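Local coordinates for protein nucleocapsid (Crimean-congo hemorrhagic fever virus, PDB 4AKL) that binds single- and double-stranded RNA, probably packages the viral genome, and probably also cuts double-stranded DNA without sequence preference, at residues A64-E69 with V431-I436; G160-S165 with P425-I430; E435-K438 with N442-D445. All blocks are in the same frame, centred on the assembly; numbering follows the deposited sequence.

Contact 1 of 3, residues A64-E69 with V431-I436; sequences ASALVE and VKLFEI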
loop_
_atom_site.group_PDB
_atom_site.type_symbol
_atom_site.label_atom_id
_atom_site.label_comp_id
_atom_site.label_asym_id
_atom_site.label_seq_id
_atom_site.Cartn_x
_atom_site.Cartn_y
_atom_site.Cartn_z
ATOM N N ALA A 64 -20.109 -11.079 -5.231
ATOM C CA ALA A 64 -18.967 -11.959 -5.024
ATOM C C ALA A 64 -18.765 -12.841 -6.256
ATOM O O ALA A 64 -17.646 -13.101 -6.605
ATOM C CB ALA A 64 -19.112 -12.794 -3.722
ATOM N N SER A 65 -19.831 -13.267 -6.923
ATOM C CA SER A 65 -19.711 -14.082 -8.154
ATOM C C SER A 65 -19.121 -13.279 -9.297
ATOM O O SER A 65 -18.310 -13.809 -10.071
ATOM C CB SER A 65 -21.062 -14.631 -8.646
ATOM O OG SER A 65 -21.636 -15.513 -7.742
ATOM N N ALA A 66 -19.542 -12.025 -9.422
ATOM C CA ALA A 66 -18.988 -11.124 -10.436
ATOM C C ALA A 66 -17.471 -10.956 -10.258
ATOM O O ALA A 66 -16.740 -10.995 -11.193
ATOM C CB ALA A 66 -19.658 -9.747 -10.386
ATOM N N LEU A 67 -17.064 -10.778 -9.014
ATOM C CA LEU A 67 -15.667 -10.523 -8.676
ATOM C C LEU A 67 -14.778 -11.751 -8.975
ATOM O O LEU A 67 -13.645 -11.640 -9.535
ATOM C CB LEU A 67 -15.629 -10.119 -7.218
ATOM C CG LEU A 67 -14.318 -9.692 -6.583
ATOM C CD1 LEU A 67 -13.657 -8.546 -7.390
ATOM C CD2 LEU A 67 -14.605 -9.298 -5.136
ATOM N N VAL A 68 -15.285 -12.932 -8.614
ATOM C CA VAL A 68 -14.579 -14.162 -8.981
ATOM C C VAL A 68 -14.501 -14.342 -10.505
ATOM O O VAL A 68 -13.450 -14.735 -11.038
ATOM C CB VAL A 68 -15.183 -15.348 -8.355
ATOM C CG1 VAL A 68 -14.643 -16.616 -9.028
ATOM C CG2 VAL A 68 -14.879 -15.267 -6.879
ATOM N N GLU A 69 -15.598 -14.045 -11.179
ATOM C CA GLU A 69 -15.643 -14.150 -12.629
ATOM C C GLU A 69 -14.666 -13.167 -13.274
ATOM O O GLU A 69 -13.936 -13.522 -14.182
ATOM C CB GLU A 69 -17.049 -13.904 -13.130
ATOM C CG GLU A 69 -17.117 -13.928 -14.666
ATOM C CD GLU A 69 -18.207 -14.757 -15.201
ATOM O OE1 GLU A 69 -18.865 -15.474 -14.388
ATOM O OE2 GLU A 69 -18.430 -14.709 -16.446
ATOM N N VAL A 431 -14.739 -0.781 -13.852
ATOM C CA VAL A 431 -15.979 -0.013 -14.038
ATOM C C VAL A 431 -17.228 -0.896 -13.901
ATOM O O VAL A 431 -18.230 -0.507 -13.246
ATOM C CB VAL A 431 -15.969 0.700 -15.450
ATOM C CG1 VAL A 431 -17.325 1.073 -15.890
ATOM C CG2 VAL A 431 -15.053 1.895 -15.415
ATOM N N LYS A 432 -17.172 -2.071 -14.517
ATOM C CA LYS A 432 -18.287 -2.966 -14.479
ATOM C C LYS A 432 -18.485 -3.421 -13.034
ATOM O O LYS A 432 -19.635 -3.541 -12.608
ATOM C CB LYS A 432 -18.158 -4.145 -15.446
ATOM C CG LYS A 432 -19.524 -4.576 -16.048
ATOM C CD LYS A 432 -20.023 -3.472 -17.045
ATOM C CE LYS A 432 -20.863 -3.948 -18.164
ATOM N NZ LYS A 432 -22.313 -4.064 -17.889
ATOM N N LEU A 433 -17.404 -3.619 -12.263
ATOM C CA LEU A 433 -17.568 -3.969 -10.837
ATOM C C LEU A 433 -18.172 -2.833 -10.009
ATOM O O LEU A 433 -18.984 -3.083 -9.096
ATOM C CB LEU A 433 -16.292 -4.403 -10.178
ATOM C CG LEU A 433 -15.799 -5.741 -10.679
ATOM C CD1 LEU A 433 -14.306 -5.855 -10.428
ATOM C CD2 LEU A 433 -16.568 -6.916 -10.038
ATOM N N PHE A 434 -17.769 -1.612 -10.311
ATOM C CA PHE A 434 -18.323 -0.452 -9.680
ATOM C C PHE A 434 -19.842 -0.361 -9.972
ATOM O O PHE A 434 -20.599 -0.192 -9.068
ATOM C CB PHE A 434 -17.606 0.824 -10.165
ATOM C CG PHE A 434 -18.182 2.107 -9.595
ATOM C CD1 PHE A 434 -17.860 2.520 -8.303
ATOM C CD2 PHE A 434 -19.012 2.903 -10.342
ATOM C CE1 PHE A 434 -18.380 3.712 -7.802
ATOM C CE2 PHE A 434 -19.532 4.109 -9.822
ATOM C CZ PHE A 434 -19.216 4.488 -8.568
ATOM N N GLU A 435 -20.239 -0.504 -11.229
ATOM C CA GLU A 435 -21.626 -0.379 -11.627
ATOM C C GLU A 435 -22.431 -1.444 -10.915
ATOM O O GLU A 435 -23.507 -1.178 -10.385
ATOM C CB GLU A 435 -21.774 -0.422 -13.154
ATOM C CG GLU A 435 -21.156 0.864 -13.842
ATOM C CD GLU A 435 -20.993 0.760 -15.370
ATOM O OE1 GLU A 435 -20.798 -0.364 -15.911
ATOM O OE2 GLU A 435 -21.059 1.815 -16.042
ATOM N N ILE A 436 -21.882 -2.649 -10.857
ATOM C CA ILE A 436 -22.528 -3.740 -10.133
ATOM C C ILE A 436 -22.681 -3.412 -8.630
ATOM O O ILE A 436 -23.800 -3.594 -8.068
ATOM C CB ILE A 436 -21.797 -5.062 -10.347
ATOM C CG1 ILE A 436 -21.919 -5.513 -11.792
ATOM C CG2 ILE A 436 -22.348 -6.166 -9.445
ATOM C CD1 ILE A 436 -20.946 -6.594 -12.135
#

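Contact 2 of 3, residues G160-S165 with P425-I430; sequences GEIVMS and PCARTI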
loop_
_atom_site.group_PDB
_atom_site.type_symbol
_atom_site.label_atom_id
_atom_site.label_comp_id
_atom_site.label_asym_id
_atom_site.label_seq_id
_atom_site.Cartn_x
_atom_site.Cartn_y
_atom_site.Cartn_z
ATOM N N GLY A 160 -14.434 4.998 -25.144
ATOM C CA GLY A 160 -15.445 6.056 -25.030
ATOM C C GLY A 160 -16.695 5.695 -24.237
ATOM O O GLY A 160 -17.271 6.542 -23.555
ATOM N N GLU A 161 -17.112 4.440 -24.317
ATOM C CA GLU A 161 -18.315 3.987 -23.639
ATOM C C GLU A 161 -18.208 3.840 -22.109
ATOM O O GLU A 161 -19.217 3.588 -21.453
ATOM C CB GLU A 161 -18.794 2.659 -24.250
ATOM C CG GLU A 161 -17.809 1.494 -24.124
ATOM C CD GLU A 161 -18.475 0.124 -24.286
ATOM O OE1 GLU A 161 -19.560 -0.105 -23.690
ATOM O OE2 GLU A 161 -17.910 -0.730 -25.018
ATOM N N ILE A 162 -17.013 3.957 -21.532
ATOM C CA ILE A 162 -16.894 3.966 -20.076
ATOM C C ILE A 162 -16.291 5.263 -19.540
ATOM O O ILE A 162 -16.032 5.354 -18.355
ATOM C CB ILE A 162 -16.124 2.757 -19.572
ATOM C CG1 ILE A 162 -14.623 2.861 -19.889
ATOM C CG2 ILE A 162 -16.734 1.477 -20.161
ATOM C CD1 ILE A 162 -13.793 1.875 -19.109
ATOM N N VAL A 163 -16.064 6.263 -20.399
ATOM C CA VAL A 163 -15.466 7.517 -19.947
ATOM C C VAL A 163 -16.266 8.183 -18.814
ATOM O O VAL A 163 -15.712 8.522 -17.775
ATOM C CB VAL A 163 -15.228 8.516 -21.131
ATOM C CG1 VAL A 163 -15.023 9.918 -20.620
ATOM C CG2 VAL A 163 -14.015 8.100 -21.932
ATOM N N MET A 164 -17.550 8.358 -19.017
ATOM C CA MET A 164 -18.387 8.994 -18.003
ATOM C C MET A 164 -18.374 8.158 -16.671
ATOM O O MET A 164 -18.260 8.731 -15.606
ATOM C CB MET A 164 -19.795 9.290 -18.558
ATOM C CG MET A 164 -19.986 10.762 -19.145
ATOM S SD MET A 164 -18.583 11.653 -19.934
ATOM C CE MET A 164 -19.025 11.548 -21.694
ATOM N N SER A 165 -18.447 6.828 -16.758
ATOM C CA SER A 165 -18.376 5.949 -15.560
ATOM C C SER A 165 -17.068 6.119 -14.795
ATOM O O SER A 165 -17.070 6.208 -13.587
ATOM C CB SER A 165 -18.519 4.465 -15.940
ATOM O OG SER A 165 -19.870 4.125 -16.173
ATOM N N PRO A 425 -8.990 -3.581 -21.020
ATOM C CA PRO A 425 -9.853 -4.481 -20.313
ATOM C C PRO A 425 -9.709 -4.363 -18.803
ATOM O O PRO A 425 -10.597 -4.783 -18.116
ATOM C CB PRO A 425 -9.386 -5.877 -20.805
ATOM C CG PRO A 425 -8.070 -5.672 -21.197
ATOM C CD PRO A 425 -8.049 -4.342 -21.839
ATOM N N CYS A 426 -8.593 -3.797 -18.313
ATOM C CA CYS A 426 -8.456 -3.509 -16.916
ATOM C C CYS A 426 -9.539 -2.528 -16.491
ATOM O O CYS A 426 -10.334 -2.805 -15.553
ATOM C CB CYS A 426 -7.094 -2.911 -16.623
ATOM S SG CYS A 426 -6.826 -2.635 -14.834
ATOM N N ALA A 427 -9.571 -1.384 -17.169
ATOM C CA ALA A 427 -10.517 -0.340 -16.804
ATOM C C ALA A 427 -11.960 -0.818 -17.062
ATOM O O ALA A 427 -12.848 -0.612 -16.239
ATOM C CB ALA A 427 -10.205 0.935 -17.537
ATOM N N ARG A 428 -12.209 -1.489 -18.172
ATOM C CA ARG A 428 -13.575 -1.955 -18.396
ATOM C C ARG A 428 -14.083 -2.789 -17.214
ATOM O O ARG A 428 -15.224 -2.619 -16.793
ATOM C CB ARG A 428 -13.700 -2.728 -19.686
ATOM C CG ARG A 428 -13.646 -1.815 -20.893
ATOM C CD ARG A 428 -13.843 -2.566 -22.169
ATOM N NE ARG A 428 -12.577 -3.090 -22.709
ATOM C CZ ARG A 428 -12.291 -4.377 -23.001
ATOM N NH1 ARG A 428 -13.159 -5.379 -22.822
ATOM N NH2 ARG A 428 -11.104 -4.661 -23.487
ATOM N N THR A 429 -13.226 -3.650 -16.691
ATOM C CA THR A 429 -13.600 -4.592 -15.664
ATOM C C THR A 429 -13.781 -3.918 -14.286
ATOM O O THR A 429 -14.693 -4.295 -13.526
ATOM C CB THR A 429 -12.544 -5.687 -15.588
ATOM O OG1 THR A 429 -12.376 -6.264 -16.886
ATOM C CG2 THR A 429 -12.908 -6.778 -14.523
ATOM N N ILE A 430 -12.914 -2.952 -13.957
ATOM C CA ILE A 430 -13.050 -2.124 -12.753
ATOM C C ILE A 430 -14.394 -1.403 -12.728
ATOM O O ILE A 430 -15.081 -1.413 -11.740
ATOM C CB ILE A 430 -11.911 -1.078 -12.660
ATOM C CG1 ILE A 430 -10.579 -1.754 -12.278
ATOM C CG2 ILE A 430 -12.218 -0.001 -11.619
ATOM C CD1 ILE A 430 -9.306 -0.872 -12.327
#

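Contact 3 of 3, residues E435-K438 with N442-D445; sequences EIQK and NIQD. Unlike the reference sequence in segment 442-445: Asp445 (reference His).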
loop_
_atom_site.group_PDB
_atom_site.type_symbol
_atom_site.label_atom_id
_atom_site.label_comp_id
_atom_site.label_asym_id
_atom_site.label_seq_id
_atom_site.Cartn_x
_atom_site.Cartn_y
_atom_site.Cartn_z
ATOM N N GLU A 435 -20.239 -0.504 -11.229
ATOM C CA GLU A 435 -21.626 -0.379 -11.627
ATOM C C GLU A 435 -22.431 -1.444 -10.915
ATOM O O GLU A 435 -23.507 -1.178 -10.385
ATOM C CB GLU A 435 -21.774 -0.422 -13.154
ATOM C CG GLU A 435 -21.156 0.864 -13.842
ATOM C CD GLU A 435 -20.993 0.760 -15.370
ATOM O OE1 GLU A 435 -20.798 -0.364 -15.911
ATOM O OE2 GLU A 435 -21.059 1.815 -16.042
ATOM N N ILE A 436 -21.882 -2.649 -10.857
ATOM C CA ILE A 436 -22.528 -3.740 -10.133
ATOM C C ILE A 436 -22.681 -3.412 -8.630
ATOM O O ILE A 436 -23.800 -3.594 -8.068
ATOM C CB ILE A 436 -21.797 -5.062 -10.347
ATOM C CG1 ILE A 436 -21.919 -5.513 -11.792
ATOM C CG2 ILE A 436 -22.348 -6.166 -9.445
ATOM C CD1 ILE A 436 -20.946 -6.594 -12.135
ATOM N N GLN A 437 -21.613 -2.940 -7.973
ATOM C CA GLN A 437 -21.704 -2.528 -6.542
ATOM C C GLN A 437 -22.775 -1.459 -6.381
ATOM O O GLN A 437 -23.564 -1.486 -5.390
ATOM C CB GLN A 437 -20.407 -1.935 -5.919
ATOM C CG GLN A 437 -19.099 -2.728 -6.056
ATOM C CD GLN A 437 -17.847 -2.081 -5.353
ATOM O OE1 GLN A 437 -16.635 -2.241 -5.797
ATOM N NE2 GLN A 437 -18.128 -1.390 -4.233
ATOM N N LYS A 438 -22.805 -0.522 -7.315
ATOM C CA LYS A 438 -23.691 0.615 -7.226
ATOM C C LYS A 438 -25.165 0.245 -7.369
ATOM O O LYS A 438 -26.015 0.856 -6.719
ATOM C CB LYS A 438 -23.312 1.637 -8.304
ATOM C CG LYS A 438 -23.978 2.958 -8.158
ATOM C CD LYS A 438 -23.239 4.095 -8.966
ATOM C CE LYS A 438 -23.810 4.415 -10.334
ATOM N NZ LYS A 438 -24.335 5.842 -10.421
ATOM N N ASN A 442 -25.516 1.275 -1.515
ATOM C CA ASN A 442 -25.130 2.688 -1.445
ATOM C C ASN A 442 -23.600 2.836 -1.414
ATOM O O ASN A 442 -22.983 2.447 -0.466
ATOM C CB ASN A 442 -25.728 3.349 -0.194
ATOM C CG ASN A 442 -25.698 4.886 -0.258
ATOM O OD1 ASN A 442 -25.038 5.508 -1.142
ATOM N ND2 ASN A 442 -26.435 5.522 0.686
ATOM N N ILE A 443 -23.023 3.400 -2.469
ATOM C CA ILE A 443 -21.570 3.637 -2.600
ATOM C C ILE A 443 -21.059 4.513 -1.477
ATOM O O ILE A 443 -20.144 4.123 -0.724
ATOM C CB ILE A 443 -21.242 4.315 -4.010
ATOM C CG1 ILE A 443 -21.328 3.295 -5.121
ATOM C CG2 ILE A 443 -19.837 4.990 -4.084
ATOM C CD1 ILE A 443 -20.510 2.005 -4.844
ATOM N N GLN A 444 -21.690 5.680 -1.365
ATOM C CA GLN A 444 -21.297 6.711 -0.393
ATOM C C GLN A 444 -21.302 6.240 1.074
ATOM O O GLN A 444 -20.601 6.821 1.885
ATOM C CB GLN A 444 -22.156 7.989 -0.567
ATOM C CG GLN A 444 -21.785 8.873 -1.785
ATOM C CD GLN A 444 -22.368 8.420 -3.117
ATOM O OE1 GLN A 444 -23.341 7.662 -3.170
ATOM N NE2 GLN A 444 -21.762 8.896 -4.215
ATOM N N ASP A 445 -22.063 5.190 1.410
ATOM C CA ASP A 445 -22.051 4.654 2.803
ATOM C C ASP A 445 -20.930 3.673 3.168
ATOM O O ASP A 445 -20.753 3.320 4.373
ATOM C CB ASP A 445 -23.366 3.984 3.138
ATOM C CG ASP A 445 -24.378 4.953 3.641
ATOM O OD1 ASP A 445 -24.369 6.128 3.184
ATOM O OD2 ASP A 445 -25.186 4.541 4.493
#

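Contact 1 of 3, residues A64-E69 with V431-I436
Ala66 and Leu67 meet Leu433 and Ile436 without any polar bond between the two helices; the shortest polar bond within the two segments, Glu435 N to Val431 O at 2.8 Å, belongs to the backbone of 431-436. The segments run almost exactly antiparallel, at 176°, and their axes approach to 10.5 Å, a spacing that the leucine and isoleucine side chains bridge. Leu433 does most of the reaching. Its CD2 settles against the backbone of the opposite helix, 4.0 Å from Leu67 CA, while its other methyl, CD1, lies 4.1 Å from Leu67 CD1. The two leucine side chains cross at about a right angle. Leu67 has its CG opposite its own amide N (chi1 -176°), which swings its CD1 round to Leu433 CD1 although its CB does not aim at the partner helix. One turn further along 431-436, Ile436 extends CD1 to Ala66 CB at 3.8 Å, the closest approach between the segments. The same Ala66 CB lies 4.2 Å from Leu433 CD2. Phe46 of helix 45-52 touches both Ala66 and Ile436, so that helix packs against both members of the pair. Asp44, just before helix 45-52, and Arg45, its first residue, form salt bridges with Lys432 and Glu69 respectively, and the loop residues Thr410 and Ile413 lie on Leu67 and Leu433.

Contact 2 of 3, residues G160-S165 with P425-I430
The guanidinium of Arg428, whose aliphatic stem meets Ile162, has Pro425 CA over one face, 3.4 Å from the plane and nearer its border than its middle. NE is hydrogen-bonded to Asn423 O, and NH2 makes a weak bond to Thr422 O; a bend at chi3 (-88°) turns the flat group back toward this start of helix 425-440. Ile162 stands at the N-cap position of helix 163-181 and supplies the other side of the contact through a single methyl. With chi1 at 72°, CG1 is flanked by both N and C of its own backbone, and CD1 extends from there onto the opposing helix. That methyl sits over the peptide between Ala427 and Arg428, 3.8 Å from both Ala427 C and Arg428 N, with Ala427 CB at 4.0 Å and Arg428 CG at 4.1 Å. Val431, a turn further on, also packs on Ile162. Within helix 425-440, Pro425 O accepts from both Thr429 N and Thr429 OG1, the hydroxyl at 2.6 Å and nearly in line with the carbonyl (166°). No hydrogen bond or salt bridge joins the segments: the contact is van der Waals, and the polar end of Arg428 turns to carbonyls just before its helix while its CG lies against Ile162.

Contact 3 of 3, residues E435-K438 with N442-D445
Ile443 folds back onto Gln437 and Lys438 in the connection between two consecutive helices, where the chain leaves helix 425-440 and heads for helix 450-460. The nearest CA atoms, those of Lys438 and Ile443, are 5.9 Å apart, so the return is tight.

Apolar contact carries the turn. Ile443 offers its CG1-CD1 branch: CG1 stands opposite its own carbonyl carbon, and this chi1 of -75° swings the branch onto the helix. CD1 approaches Gln437 CB to 4.1 Å, the two side chains crossing at about a right angle. CG1 lies beside the base of Lys438, 4.1 Å from Lys438 CB. Ile443 is buried, and Phe434, one turn back in the helix, packs on its CG1 as well, while Asp172 of helix 163-181 touches it too.

Polar groups turn to partners outside the two segments. Lys438 is exposed, and its chain bends at chi3 and chi4 to carry NZ away to a salt bridge with Glu168 of helix 163-181. Gln437 has two conformers; in one of them OE1 would bond Ser451 OG near the start of helix 450-460, a link that stays doubtful for that reason. Within the loop a weak bond of 3.4 Å runs from Asp445 N to Asn442 O. Between helix and loop, the closest atoms are Lys438 CG and Ile443 CG1, 4.0 Å apart.

Overall arrangement
All three contacts use helix 425-440: contact 2 takes its N-terminal turns, contact 1 its middle, and contact 3 its last turns. Contacts 1 and 2 bring together parts of the chain hundreds of residues apart, and their touching residues are buried or partly exposed; contact 3 is local and includes the exposed Lys438. None has a hydrogen bond between its segments. Contact 1 is an aliphatic face of alanine, leucine and isoleucine between antiparallel helices, contact 2 a single methyl on a peptide, and contact 3 a loop isoleucine on a helix end. Contacts 1 and 2 join where Glu435 OE2 lies 2.6 Å from Ser165 OG, a probable hydrogen bond; the segments of contacts 1 and 3 share Glu435 and Ile436.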